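PDB 3ATQ: digeranylgeranylglycerophospholipid reductase, which uses FAD to hydrogenate the double bonds of the geranylgeranyl chains of archaeal membrane lipids, turning unsaturated archaeols into saturated ones. Local coordinates for residues L10-G15 / K134-F139; G49-K54 / W218-G223; N75-Y80 / D201-F206. One frame throughout, in Å; residues are numbered along the deposited sequence.

Contact 1 (L10-G15 / K134-F139); sequences LIIGGG and KGAVLF. With FDA (dihydroflavine-adenine dinucleotide), chain B.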
loop_
_atom_site.group_PDB
_atom_site.type_symbol
_atom_site.label_atom_id
_atom_site.label_comp_id
_atom_site.label_asym_id
_atom_site.label_seq_id
_atom_site.Cartn_x
_atom_site.Cartn_y
_atom_site.Cartn_z
ATOM N N LEU A 10 -22.124 -2.868 1.525
ATOM C CA LEU A 10 -21.728 -2.807 0.127
ATOM C C LEU A 10 -20.234 -2.546 0.071
ATOM O O LEU A 10 -19.756 -1.541 0.609
ATOM C CB LEU A 10 -22.527 -1.728 -0.626
ATOM C CG LEU A 10 -22.021 -1.404 -2.040
ATOM C CD1 LEU A 10 -22.171 -2.648 -2.986
ATOM C CD2 LEU A 10 -22.624 -0.115 -2.654
ATOM N N ILE A 11 -19.506 -3.481 -0.532
ATOM C CA ILE A 11 -18.051 -3.348 -0.741
ATOM C C ILE A 11 -17.825 -2.986 -2.206
ATOM O O ILE A 11 -18.244 -3.724 -3.124
ATOM C CB ILE A 11 -17.289 -4.630 -0.423
ATOM C CG1 ILE A 11 -17.606 -5.129 0.997
ATOM C CG2 ILE A 11 -15.741 -4.433 -0.634
ATOM C CD1 ILE A 11 -17.109 -6.575 1.248
ATOM N N ILE A 12 -17.182 -1.845 -2.412
ATOM C CA ILE A 12 -16.917 -1.346 -3.780
ATOM C C ILE A 12 -15.452 -1.582 -4.117
ATOM O O ILE A 12 -14.567 -0.907 -3.598
ATOM C CB ILE A 12 -17.302 0.138 -3.928
ATOM C CG1 ILE A 12 -18.742 0.359 -3.402
ATOM C CG2 ILE A 12 -17.065 0.635 -5.400
ATOM C CD1 ILE A 12 -19.119 1.832 -3.300
ATOM N N GLY A 13 -15.223 -2.564 -4.975
ATOM C CA GLY A 13 -13.876 -2.946 -5.407
ATOM C C GLY A 13 -13.508 -4.286 -4.787
ATOM O O GLY A 13 -13.745 -4.522 -3.595
ATOM N N GLY A 14 -12.977 -5.179 -5.613
ATOM C CA GLY A 14 -12.636 -6.519 -5.165
ATOM C C GLY A 14 -11.171 -6.888 -5.322
ATOM O O GLY A 14 -10.860 -8.032 -5.645
ATOM N N GLY A 15 -10.267 -5.914 -5.130
ATOM C CA GLY A 15 -8.814 -6.184 -5.118
ATOM C C GLY A 15 -8.424 -6.808 -3.776
ATOM O O GLY A 15 -9.291 -7.273 -3.045
ATOM N N LYS A 134 -25.310 6.102 2.494
ATOM C CA LYS A 134 -26.378 5.119 2.669
ATOM C C LYS A 134 -26.422 4.104 1.527
ATOM O O LYS A 134 -27.371 3.343 1.434
ATOM C CB LYS A 134 -27.736 5.813 2.807
ATOM C CG LYS A 134 -27.832 6.712 4.051
ATOM C CD LYS A 134 -29.271 7.003 4.436
ATOM C CE LYS A 134 -29.359 7.494 5.875
ATOM N NZ LYS A 134 -30.774 7.812 6.224
ATOM N N GLY A 135 -25.393 4.090 0.692
ATOM C CA GLY A 135 -25.307 3.121 -0.427
ATOM C C GLY A 135 -24.767 3.723 -1.723
ATOM O O GLY A 135 -24.007 4.699 -1.693
ATOM N N ALA A 136 -25.123 3.117 -2.862
ATOM C CA ALA A 136 -24.626 3.578 -4.155
ATOM C C ALA A 136 -25.615 3.291 -5.271
ATOM O O ALA A 136 -26.358 2.310 -5.203
ATOM C CB ALA A 136 -23.286 2.910 -4.471
ATOM N N VAL A 137 -25.600 4.139 -6.303
ATOM C CA VAL A 137 -26.224 3.793 -7.570
ATOM C C VAL A 137 -25.181 2.984 -8.329
ATOM O O VAL A 137 -24.025 3.414 -8.445
ATOM C CB VAL A 137 -26.626 5.061 -8.370
ATOM C CG1 VAL A 137 -27.171 4.691 -9.763
ATOM C CG2 VAL A 137 -27.674 5.853 -7.590
ATOM N N LEU A 138 -25.584 1.818 -8.822
ATOM C CA LEU A 138 -24.668 0.923 -9.515
ATOM C C LEU A 138 -25.075 0.828 -10.969
ATOM O O LEU A 138 -26.255 0.985 -11.296
ATOM C CB LEU A 138 -24.716 -0.485 -8.904
ATOM C CG LEU A 138 -24.492 -0.577 -7.383
ATOM C CD1 LEU A 138 -24.677 -2.001 -6.904
ATOM C CD2 LEU A 138 -23.081 -0.040 -7.012
ATOM N N PHE A 139 -24.098 0.585 -11.830
ATOM C CA PHE A 139 -24.392 0.171 -13.196
ATOM C C PHE A 139 -23.817 -1.217 -13.462
ATOM O O PHE A 139 -22.604 -1.410 -13.469
ATOM C CB PHE A 139 -23.906 1.195 -14.229
ATOM C CG PHE A 139 -24.295 0.843 -15.646
ATOM C CD1 PHE A 139 -25.617 1.005 -16.078
ATOM C CD2 PHE A 139 -23.363 0.318 -16.525
ATOM C CE1 PHE A 139 -25.993 0.669 -17.387
ATOM C CE2 PHE A 139 -23.723 -0.023 -17.829
ATOM C CZ PHE A 139 -25.049 0.152 -18.257
HETATM P PA FDA B . -6.830 -2.510 -6.421
HETATM O O1A FDA B . -6.604 -1.372 -7.394
HETATM O O2A FDA B . -6.069 -3.789 -6.580
HETATM O O5B FDA B . -8.394 -2.846 -6.535
HETATM C C5B FDA B . -9.404 -1.844 -6.697
HETATM C C4B FDA B . -10.572 -2.472 -7.456
HETATM O O4B FDA B . -11.676 -1.569 -7.448
HETATM C C3B FDA B . -10.246 -2.747 -8.921
HETATM O O3B FDA B . -10.408 -4.160 -9.180
HETATM C C2B FDA B . -11.225 -1.880 -9.721
HETATM O O2B FDA B . -11.753 -2.574 -10.864
HETATM C C1B FDA B . -12.341 -1.639 -8.723
HETATM N N9A FDA B . -13.056 -0.353 -8.825
HETATM C C8A FDA B . -12.516 0.882 -8.794
HETATM N N7A FDA B . -13.537 1.791 -8.822
HETATM C C5A FDA B . -14.700 1.098 -8.848
HETATM C C6A FDA B . -16.045 1.472 -8.887
HETATM N N6A FDA B . -16.386 2.785 -8.923
HETATM N N1A FDA B . -16.994 0.495 -8.895
HETATM C C2A FDA B . -16.672 -0.817 -8.883
HETATM N N3A FDA B . -15.382 -1.187 -8.866
HETATM C C4A FDA B . -14.392 -0.253 -8.836
HETATM N N1 FDA B . 2.368 -3.976 -3.428
HETATM C C2 FDA B . 2.896 -5.127 -2.967
HETATM O O2 FDA B . 2.449 -5.577 -1.883
HETATM N N3 FDA B . 3.888 -5.783 -3.620
HETATM C C4 FDA B . 4.431 -5.354 -4.777
HETATM O O4 FDA B . 5.349 -5.982 -5.382
HETATM C C4X FDA B . 3.904 -4.100 -5.350
HETATM N N5 FDA B . 4.371 -3.529 -6.481
HETATM C C5X FDA B . 3.669 -2.565 -7.121
HETATM C C6 FDA B . 3.996 -2.224 -8.436
HETATM C C7 FDA B . 3.254 -1.277 -9.145
HETATM C C7M FDA B . 3.649 -0.969 -10.587
HETATM C C8 FDA B . 2.176 -0.648 -8.514
HETATM C C8M FDA B . 1.315 0.370 -9.254
HETATM C C9 FDA B . 1.836 -0.999 -7.184
HETATM C C9A FDA B . 2.583 -1.943 -6.478
HETATM N N10 FDA B . 2.255 -2.287 -5.132
HETATM C C10 FDA B . 2.811 -3.447 -4.591
HETATM C "C1'" FDA B . 0.982 -1.775 -4.573
HETATM C "C2'" FDA B . -0.172 -2.789 -4.671
HETATM O "O2'" FDA B . -0.290 -3.240 -6.023
HETATM C "C3'" FDA B . -1.460 -2.084 -4.256
HETATM O "O3'" FDA B . -1.162 -1.312 -3.070
HETATM C "C4'" FDA B . -2.616 -3.035 -3.926
HETATM O "O4'" FDA B . -2.844 -3.960 -4.988
HETATM C "C5'" FDA B . -3.886 -2.197 -3.679
HETATM O "O5'" FDA B . -5.010 -3.066 -3.481
HETATM P P FDA B . -6.509 -2.481 -3.488
HETATM O O1P FDA B . -7.504 -3.584 -3.302
HETATM O O2P FDA B . -6.505 -1.277 -2.563
HETATM O O3P FDA B . -6.674 -1.821 -4.974
#
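Leu-10 and Ile-12 push their side chains from the first strand of the Rossmann-type FAD domain against Ala-136 and Leu-138 of strand 132-140, which belongs to a separate four-stranded sheet. The strand segments are inclined at 54° with axes 8.4 Å apart, too far for backbone pairing; no hydrogen bond crosses, and the contact is made almost wholly by apolar side chains. The bump is the CD2 methyl of Leu-10; the hollow is the low ground over Ala-136, with Leu-138 as its wall. With CG anti to the backbone N (chi1 170°), Leu-10 brings CD2 to 3.6 Å from Ala-136 CB, while Leu-138 CD2 stands 4.4 Å from Leu-10 CD2. Ile-12 CD1 reaches Ala-136 CB more loosely, at 4.5 Å. Alanine suits this place because its single methyl is short enough to let both branched chains come close; Phe-164 packs on Ile-12 and Ala-136 as well. Beyond the strand runs the glycine-rich turn, whose sequence fits a GxGxxG motif ahead of helix 16-25. A side chain on Gly-13 would strike the adenosine ribose, and one on Gly-15 the oxygen O5B. Ile-12 also serves the cofactor: its other branch, CG2, lies over the adenine face, 3.5 Å from FDA N1A.

Contact 2 (G49-K54 / W218-G223); sequences GDAVSK and WYFPKG. With FDA (dihydroflavine-adenine dinucleotide), chain B; C14 (tetradecane), chain C.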
loop_
_atom_site.group_PDB
_atom_site.type_symbol
_atom_site.label_atom_id
_atom_site.label_comp_id
_atom_site.label_asym_id
_atom_site.label_seq_id
_atom_site.Cartn_x
_atom_site.Cartn_y
_atom_site.Cartn_z
ATOM N N GLY A 49 4.147 -5.426 -8.668
ATOM C CA GLY A 49 5.346 -6.271 -8.654
ATOM C C GLY A 49 5.004 -7.679 -8.206
ATOM O O GLY A 49 5.755 -8.643 -8.502
ATOM N N ASP A 50 3.865 -7.800 -7.512
ATOM C CA ASP A 50 3.274 -9.082 -7.104
ATOM C C ASP A 50 3.999 -9.756 -5.929
ATOM O O ASP A 50 3.801 -10.954 -5.697
ATOM C CB ASP A 50 3.195 -10.074 -8.284
ATOM C CG ASP A 50 2.203 -9.655 -9.369
ATOM O OD1 ASP A 50 1.285 -8.856 -9.094
ATOM O OD2 ASP A 50 2.340 -10.174 -10.507
ATOM N N ALA A 51 4.826 -9.002 -5.198
ATOM C CA ALA A 51 5.619 -9.569 -4.093
ATOM C C ALA A 51 4.971 -9.271 -2.753
ATOM O O ALA A 51 4.747 -8.100 -2.429
ATOM C CB ALA A 51 7.041 -8.989 -4.108
ATOM N N VAL A 52 4.696 -10.316 -1.969
ATOM C CA VAL A 52 4.047 -10.130 -0.663
ATOM C C VAL A 52 4.751 -10.975 0.402
ATOM O O VAL A 52 5.016 -12.143 0.195
ATOM C CB VAL A 52 2.498 -10.435 -0.682
ATOM C CG1 VAL A 52 1.830 -10.000 0.654
ATOM C CG2 VAL A 52 1.804 -9.717 -1.846
ATOM N N SER A 53 5.061 -10.335 1.524
ATOM C CA SER A 53 5.717 -10.966 2.665
ATOM C C SER A 53 4.861 -12.094 3.217
ATOM O O SER A 53 3.637 -11.994 3.229
ATOM C CB SER A 53 5.919 -9.914 3.772
ATOM O OG SER A 53 6.680 -10.431 4.840
ATOM N N LYS A 54 5.505 -13.165 3.683
ATOM C CA LYS A 54 4.803 -14.229 4.392
ATOM C C LYS A 54 4.288 -13.678 5.723
ATOM O O LYS A 54 3.232 -14.088 6.200
ATOM C CB LYS A 54 5.731 -15.438 4.633
ATOM C CG LYS A 54 5.001 -16.693 5.092
ATOM C CD LYS A 54 5.950 -17.886 5.278
ATOM C CE LYS A 54 6.298 -18.107 6.751
ATOM N NZ LYS A 54 7.172 -19.302 6.943
ATOM N N TRP A 218 13.371 -2.432 -9.643
ATOM C CA TRP A 218 13.307 -3.766 -9.104
ATOM C C TRP A 218 13.353 -4.841 -10.155
ATOM O O TRP A 218 13.042 -4.607 -11.300
ATOM C CB TRP A 218 12.057 -3.957 -8.227
ATOM C CG TRP A 218 10.757 -4.072 -8.955
ATOM C CD1 TRP A 218 10.214 -5.202 -9.535
ATOM C CD2 TRP A 218 9.797 -3.031 -9.132
ATOM N NE1 TRP A 218 8.980 -4.901 -10.089
ATOM C CE2 TRP A 218 8.700 -3.579 -9.841
ATOM C CE3 TRP A 218 9.751 -1.690 -8.750
ATOM C CZ2 TRP A 218 7.572 -2.822 -10.184
ATOM C CZ3 TRP A 218 8.619 -0.933 -9.095
ATOM C CH2 TRP A 218 7.559 -1.501 -9.811
ATOM N N TYR A 219 13.741 -6.027 -9.715
ATOM C CA TYR A 219 13.852 -7.201 -10.557
ATOM C C TYR A 219 13.333 -8.337 -9.657
ATOM O O TYR A 219 14.055 -8.811 -8.782
ATOM C CB TYR A 219 15.332 -7.359 -10.942
ATOM C CG TYR A 219 15.713 -8.547 -11.802
ATOM C CD1 TYR A 219 15.912 -8.400 -13.180
ATOM C CD2 TYR A 219 15.928 -9.798 -11.236
ATOM C CE1 TYR A 219 16.301 -9.500 -13.983
ATOM C CE2 TYR A 219 16.313 -10.891 -12.019
ATOM C CZ TYR A 219 16.491 -10.733 -13.384
ATOM O OH TYR A 219 16.882 -11.828 -14.154
ATOM N N PHE A 220 12.065 -8.732 -9.849
ATOM C CA PHE A 220 11.399 -9.721 -8.983
ATOM C C PHE A 220 11.176 -11.012 -9.782
ATOM O O PHE A 220 10.251 -11.074 -10.585
ATOM C CB PHE A 220 10.026 -9.237 -8.489
ATOM C CG PHE A 220 10.065 -8.055 -7.519
ATOM C CD1 PHE A 220 11.260 -7.575 -6.985
ATOM C CD2 PHE A 220 8.857 -7.446 -7.131
ATOM C CE1 PHE A 220 11.267 -6.470 -6.059
ATOM C CE2 PHE A 220 8.844 -6.358 -6.222
ATOM C CZ PHE A 220 10.049 -5.876 -5.683
ATOM N N PRO A 221 12.014 -12.036 -9.564
ATOM C CA PRO A 221 11.833 -13.299 -10.307
ATOM C C PRO A 221 10.517 -14.006 -9.986
ATOM O O PRO A 221 10.120 -14.102 -8.816
ATOM C CB PRO A 221 13.029 -14.152 -9.850
ATOM C CG PRO A 221 14.041 -13.166 -9.361
ATOM C CD PRO A 221 13.212 -12.073 -8.711
ATOM N N LYS A 222 9.834 -14.468 -11.031
ATOM C CA LYS A 222 8.583 -15.199 -10.898
ATOM C C LYS A 222 8.772 -16.676 -11.244
ATOM O O LYS A 222 7.810 -17.419 -11.389
ATOM C CB LYS A 222 7.519 -14.573 -11.804
ATOM C CG LYS A 222 6.936 -13.268 -11.261
ATOM C CD LYS A 222 5.970 -12.671 -12.266
ATOM C CE LYS A 222 5.061 -11.668 -11.611
ATOM N NZ LYS A 222 4.032 -12.389 -10.813
ATOM N N GLY A 223 10.028 -17.087 -11.366
ATOM C CA GLY A 223 10.386 -18.448 -11.769
ATOM C C GLY A 223 11.851 -18.462 -12.128
ATOM O O GLY A 223 12.559 -17.477 -11.902
HETATM P PA FDA B . -6.830 -2.510 -6.421
HETATM O O1A FDA B . -6.604 -1.372 -7.394
HETATM O O2A FDA B . -6.069 -3.789 -6.580
HETATM O O5B FDA B . -8.394 -2.846 -6.535
HETATM C C5B FDA B . -9.404 -1.844 -6.697
HETATM C C4B FDA B . -10.572 -2.472 -7.456
HETATM O O4B FDA B . -11.676 -1.569 -7.448
HETATM C C3B FDA B . -10.246 -2.747 -8.921
HETATM O O3B FDA B . -10.408 -4.160 -9.180
HETATM C C2B FDA B . -11.225 -1.880 -9.721
HETATM O O2B FDA B . -11.753 -2.574 -10.864
HETATM C C1B FDA B . -12.341 -1.639 -8.723
HETATM N N9A FDA B . -13.056 -0.353 -8.825
HETATM C C8A FDA B . -12.516 0.882 -8.794
HETATM N N7A FDA B . -13.537 1.791 -8.822
HETATM C C5A FDA B . -14.700 1.098 -8.848
HETATM C C6A FDA B . -16.045 1.472 -8.887
HETATM N N6A FDA B . -16.386 2.785 -8.923
HETATM N N1A FDA B . -16.994 0.495 -8.895
HETATM C C2A FDA B . -16.672 -0.817 -8.883
HETATM N N3A FDA B . -15.382 -1.187 -8.866
HETATM C C4A FDA B . -14.392 -0.253 -8.836
HETATM N N1 FDA B . 2.368 -3.976 -3.428
HETATM C C2 FDA B . 2.896 -5.127 -2.967
HETATM O O2 FDA B . 2.449 -5.577 -1.883
HETATM N N3 FDA B . 3.888 -5.783 -3.620
HETATM C C4 FDA B . 4.431 -5.354 -4.777
HETATM O O4 FDA B . 5.349 -5.982 -5.382
HETATM C C4X FDA B . 3.904 -4.100 -5.350
HETATM N N5 FDA B . 4.371 -3.529 -6.481
HETATM C C5X FDA B . 3.669 -2.565 -7.121
HETATM C C6 FDA B . 3.996 -2.224 -8.436
HETATM C C7 FDA B . 3.254 -1.277 -9.145
HETATM C C7M FDA B . 3.649 -0.969 -10.587
HETATM C C8 FDA B . 2.176 -0.648 -8.514
HETATM C C8M FDA B . 1.315 0.370 -9.254
HETATM C C9 FDA B . 1.836 -0.999 -7.184
HETATM C C9A FDA B . 2.583 -1.943 -6.478
HETATM N N10 FDA B . 2.255 -2.287 -5.132
HETATM C C10 FDA B . 2.811 -3.447 -4.591
HETATM C "C1'" FDA B . 0.982 -1.775 -4.573
HETATM C "C2'" FDA B . -0.172 -2.789 -4.671
HETATM O "O2'" FDA B . -0.290 -3.240 -6.023
HETATM C "C3'" FDA B . -1.460 -2.084 -4.256
HETATM O "O3'" FDA B . -1.162 -1.312 -3.070
HETATM C "C4'" FDA B . -2.616 -3.035 -3.926
HETATM O "O4'" FDA B . -2.844 -3.960 -4.988
HETATM C "C5'" FDA B . -3.886 -2.197 -3.679
HETATM O "O5'" FDA B . -5.010 -3.066 -3.481
HETATM P P FDA B . -6.509 -2.481 -3.488
HETATM O O1P FDA B . -7.504 -3.584 -3.302
HETATM O O2P FDA B . -6.505 -1.277 -2.563
HETATM O O3P FDA B . -6.674 -1.821 -4.974
HETATM C C01 C14 C . 7.979 -7.340 -0.295
HETATM C C02 C14 C . 7.208 -6.102 -0.713
HETATM C C03 C14 C . 8.096 -5.119 -1.466
HETATM C C04 C14 C . 7.568 -4.882 -2.871
HETATM C C05 C14 C . 7.083 -3.459 -3.082
HETATM C C06 C14 C . 7.183 -3.069 -4.553
HETATM C C07 C14 C . 6.485 -1.731 -4.803
HETATM C C08 C14 C . 6.940 -1.054 -6.091
HETATM C C09 C14 C . 6.794 0.471 -6.048
HETATM C C10 C14 C . 8.026 1.140 -5.447
HETATM C C11 C14 C . 7.830 2.630 -5.205
HETATM C C12 C14 C . 7.938 3.010 -3.722
HETATM C C13 C14 C . 9.312 3.550 -3.332
HETATM C C14 C14 C . 9.242 4.710 -2.356
#
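In the flavin end of the FAD site, Gly-49, Asp-50 and Ala-51 face Trp-218, Phe-220 and Lys-222 of strand 216-221 and its exit. Lys-222 NZ donates to the anti lone pair of Asp-50 OD2, at 2.8 Å, and closes a salt bridge; a bend at chi4 (-75°) turns the amino group out of its otherwise extended chain. Glu-71 and Glu-96 also form salt bridges with this nitrogen, so three carboxylates gather round one buried charge. With an alanine at Asp-50, Lys-222 would probably lose one of these mates and the two segments their ionic tie. Both segments belong to the large mixed sheet, with strand 51-53 at one margin, where Ala-51 grips the pyrimidine edge of the flavin: FDA N3 donates to Ala-51 O at 2.7 Å (176°), and Ala-51 N to FDA O4 at 3.1 Å. Phe-220 turns its edge to FDA O4 and to Gly-49 O, the latter 3.6 Å from Phe-220 CD2. A CB on Gly-49 would hit both that ring and FDA O4. Trp-218, its NE1 hydrogen-bonded to Asn-228, lays CZ3 3.4 Å from C08 of the tetradecane.

Contact 3 (N75-Y80 / D201-F206); sequences NGIKLY and DYLRIF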
loop_
_atom_site.group_PDB
_atom_site.type_symbol
_atom_site.label_atom_id
_atom_site.label_comp_id
_atom_site.label_asym_id
_atom_site.label_seq_id
_atom_site.Cartn_x
_atom_site.Cartn_y
_atom_site.Cartn_z
ATOM N N ASN A 75 12.907 -15.973 -0.626
ATOM C CA ASN A 75 13.676 -16.197 0.595
ATOM C C ASN A 75 14.405 -14.943 1.092
ATOM O O ASN A 75 14.976 -14.940 2.189
ATOM C CB ASN A 75 14.660 -17.369 0.389
ATOM C CG ASN A 75 13.954 -18.713 0.356
ATOM O OD1 ASN A 75 14.253 -19.572 -0.477
ATOM N ND2 ASN A 75 13.007 -18.900 1.261
ATOM N N GLY A 76 14.364 -13.875 0.293
ATOM C CA GLY A 76 14.913 -12.584 0.699
ATOM C C GLY A 76 15.077 -11.577 -0.426
ATOM O O GLY A 76 14.556 -11.762 -1.535
ATOM N N ILE A 77 15.827 -10.517 -0.133
ATOM C CA ILE A 77 16.002 -9.393 -1.049
ATOM C C ILE A 77 17.463 -8.998 -1.080
ATOM O O ILE A 77 18.133 -8.968 -0.038
ATOM C CB ILE A 77 15.176 -8.133 -0.614
ATOM C CG1 ILE A 77 13.674 -8.420 -0.606
ATOM C CG2 ILE A 77 15.418 -6.959 -1.556
ATOM C CD1 ILE A 77 13.143 -9.008 0.684
ATOM N N LYS A 78 17.946 -8.695 -2.275
ATOM C CA LYS A 78 19.271 -8.133 -2.458
ATOM C C LYS A 78 19.121 -6.654 -2.788
ATOM O O LYS A 78 18.543 -6.300 -3.815
ATOM C CB LYS A 78 20.016 -8.890 -3.551
ATOM C CG LYS A 78 20.097 -10.381 -3.225
ATOM C CD LYS A 78 21.291 -11.049 -3.836
ATOM C CE LYS A 78 21.678 -12.292 -3.024
ATOM N NZ LYS A 78 22.519 -13.203 -3.842
ATOM N N LEU A 79 19.613 -5.814 -1.883
ATOM C CA LEU A 79 19.601 -4.367 -2.042
ATOM C C LEU A 79 20.937 -3.848 -2.592
ATOM O O LEU A 79 22.003 -4.068 -1.985
ATOM C CB LEU A 79 19.322 -3.716 -0.688
ATOM C CG LEU A 79 19.003 -2.228 -0.685
ATOM C CD1 LEU A 79 17.646 -2.018 -1.354
ATOM C CD2 LEU A 79 18.966 -1.712 0.744
ATOM N N TYR A 80 20.871 -3.151 -3.723
ATOM C CA TYR A 80 22.059 -2.645 -4.419
ATOM C C TYR A 80 22.209 -1.142 -4.237
ATOM O O TYR A 80 21.244 -0.390 -4.455
ATOM C CB TYR A 80 21.944 -2.899 -5.911
ATOM C CG TYR A 80 21.983 -4.347 -6.303
ATOM C CD1 TYR A 80 23.062 -4.857 -7.016
ATOM C CD2 TYR A 80 20.940 -5.216 -5.963
ATOM C CE1 TYR A 80 23.112 -6.207 -7.388
ATOM C CE2 TYR A 80 20.977 -6.565 -6.334
ATOM C CZ TYR A 80 22.068 -7.048 -7.041
ATOM O OH TYR A 80 22.128 -8.371 -7.417
ATOM N N ASP A 201 15.342 -17.088 -6.090
ATOM C CA ASP A 201 14.524 -16.932 -4.882
ATOM C C ASP A 201 14.752 -15.598 -4.158
ATOM O O ASP A 201 14.198 -15.375 -3.072
ATOM C CB ASP A 201 14.736 -18.105 -3.914
ATOM C CG ASP A 201 16.196 -18.294 -3.509
ATOM O OD1 ASP A 201 17.109 -17.979 -4.308
ATOM O OD2 ASP A 201 16.421 -18.790 -2.380
ATOM N N TYR A 202 15.566 -14.718 -4.744
ATOM C CA TYR A 202 15.810 -13.399 -4.147
ATOM C C TYR A 202 15.289 -12.277 -5.035
ATOM O O TYR A 202 15.592 -12.245 -6.232
ATOM C CB TYR A 202 17.298 -13.174 -3.853
ATOM C CG TYR A 202 17.731 -13.892 -2.589
ATOM C CD1 TYR A 202 17.922 -13.186 -1.401
ATOM C CD2 TYR A 202 17.880 -15.276 -2.572
ATOM C CE1 TYR A 202 18.281 -13.839 -0.234
ATOM C CE2 TYR A 202 18.241 -15.942 -1.405
ATOM C CZ TYR A 202 18.431 -15.207 -0.242
ATOM O OH TYR A 202 18.782 -15.850 0.915
ATOM N N LEU A 203 14.532 -11.360 -4.430
ATOM C CA LEU A 203 14.121 -10.138 -5.127
ATOM C C LEU A 203 15.360 -9.266 -5.183
ATOM O O LEU A 203 16.255 -9.407 -4.344
ATOM C CB LEU A 203 13.014 -9.388 -4.351
ATOM C CG LEU A 203 11.750 -10.157 -3.949
ATOM C CD1 LEU A 203 10.771 -9.248 -3.231
ATOM C CD2 LEU A 203 11.071 -10.817 -5.170
ATOM N N ARG A 204 15.420 -8.395 -6.184
ATOM C CA ARG A 204 16.504 -7.443 -6.313
ATOM C C ARG A 204 15.903 -6.046 -6.314
ATOM O O ARG A 204 14.960 -5.739 -7.065
ATOM C CB ARG A 204 17.306 -7.676 -7.598
ATOM C CG ARG A 204 17.859 -9.100 -7.757
ATOM C CD ARG A 204 18.687 -9.219 -9.011
ATOM N NE ARG A 204 18.876 -10.616 -9.383
ATOM C CZ ARG A 204 19.363 -11.028 -10.550
ATOM N NH1 ARG A 204 19.718 -10.150 -11.484
ATOM N NH2 ARG A 204 19.493 -12.330 -10.785
ATOM N N ILE A 205 16.434 -5.206 -5.448
ATOM C CA ILE A 205 16.034 -3.810 -5.421
ATOM C C ILE A 205 17.278 -2.937 -5.638
ATOM O O ILE A 205 18.277 -3.097 -4.936
ATOM C CB ILE A 205 15.293 -3.472 -4.107
ATOM C CG1 ILE A 205 13.939 -4.217 -4.084
ATOM C CG2 ILE A 205 15.111 -1.952 -3.955
ATOM C CD1 ILE A 205 13.116 -4.061 -2.814
ATOM N N PHE A 206 17.199 -2.026 -6.614
ATOM C CA PHE A 206 18.301 -1.122 -6.940
ATOM C C PHE A 206 17.952 0.331 -6.585
ATOM O O PHE A 206 16.991 0.926 -7.106
ATOM C CB PHE A 206 18.654 -1.218 -8.420
ATOM C CG PHE A 206 18.773 -2.622 -8.930
ATOM C CD1 PHE A 206 20.010 -3.276 -8.944
ATOM C CD2 PHE A 206 17.655 -3.288 -9.430
ATOM C CE1 PHE A 206 20.120 -4.587 -9.422
ATOM C CE2 PHE A 206 17.756 -4.592 -9.930
ATOM C CZ PHE A 206 18.993 -5.245 -9.923
#
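Five backbone hydrogen bonds join Asn-75, Gly-76, Lys-78 and Tyr-80 to Asp-201, Leu-203 and Ile-205, and all but the first link the parallel strands 70-80 and 202-206. Asn-75 N donates to Asp-201 O at 2.8 Å (175°). From there the bonds pass back and forth: Leu-203 N to Gly-76 O, Lys-78 N to Leu-203 O, Ile-205 N to Lys-78 O, and Tyr-80 N to Ile-205 O at 2.9 Å. Leu-203 and Ile-205 thus each bond, through N-H and C=O, two residues of strand 70-80 that lie two apart, as the parallel pattern requires, and CA-H...O contacts such as Ile-77 CA to Leu-203 O (3.3 Å) fill in between.

On one face, the Tyr-202 ring lies against the backbone of Asn-75 and Gly-76, with Tyr-202 CD1 3.4 Å from Gly-76 C. Glycine fits here because a CB would collide with Tyr-202 CE1. Lys-78 runs extended over the other side of this ring; its NZ is too far from the ring for more than a weak cation-pi attraction and forms its salt bridge with Asp-199, while Tyr-202 OH is hydrogen-bonded to Asn-91. Further along, Tyr-80 and Phe-206 run alongside each other in the same direction, with planes at 39° and Phe-206 CE1 over the centre of the tyrosine ring.

The other face is aliphatic. Leu-79 CD1 touches Ile-205 CG2 at 3.6 Å, and Ile-77 meets Leu-203 CB through CG1 and Ile-205 CD1 through CG2, at 3.9 Å each. Branched chains suit this greasy side: Leu-203 comes within about 4 Å of the bound tetradecane, and Ile-205 within about 6 Å of the side chain of lipid-binding His-298. Strands 70-80 and 202-206 are the sole parallel neighbours in the otherwise antiparallel large sheet, whose aliphatic face probably borders the lipid pocket.

Along the chain, 10-15, 49-54 and 75-80 come first, then 134-139, 201-206 and 218-223: contact 1 crosses both others, while both segments of contact 3 fall between those of contact 2. Contacts 2 and 3 have centres 9 Å apart and share the large mixed sheet, where strands 202-206 and 216-221 are neighbours; Tyr-219 N probably bonds to Arg-204 O, and Phe-220 packs on Leu-203. The centre of contact 1, between two other sheets, lies about 30 Å from that of contact 2 and about 38 Å from that of contact 3. The extended FAD bridges that gap, consistent with its adenine end being held apart from the flavin end, where the tetradecane marks a likely lipid site.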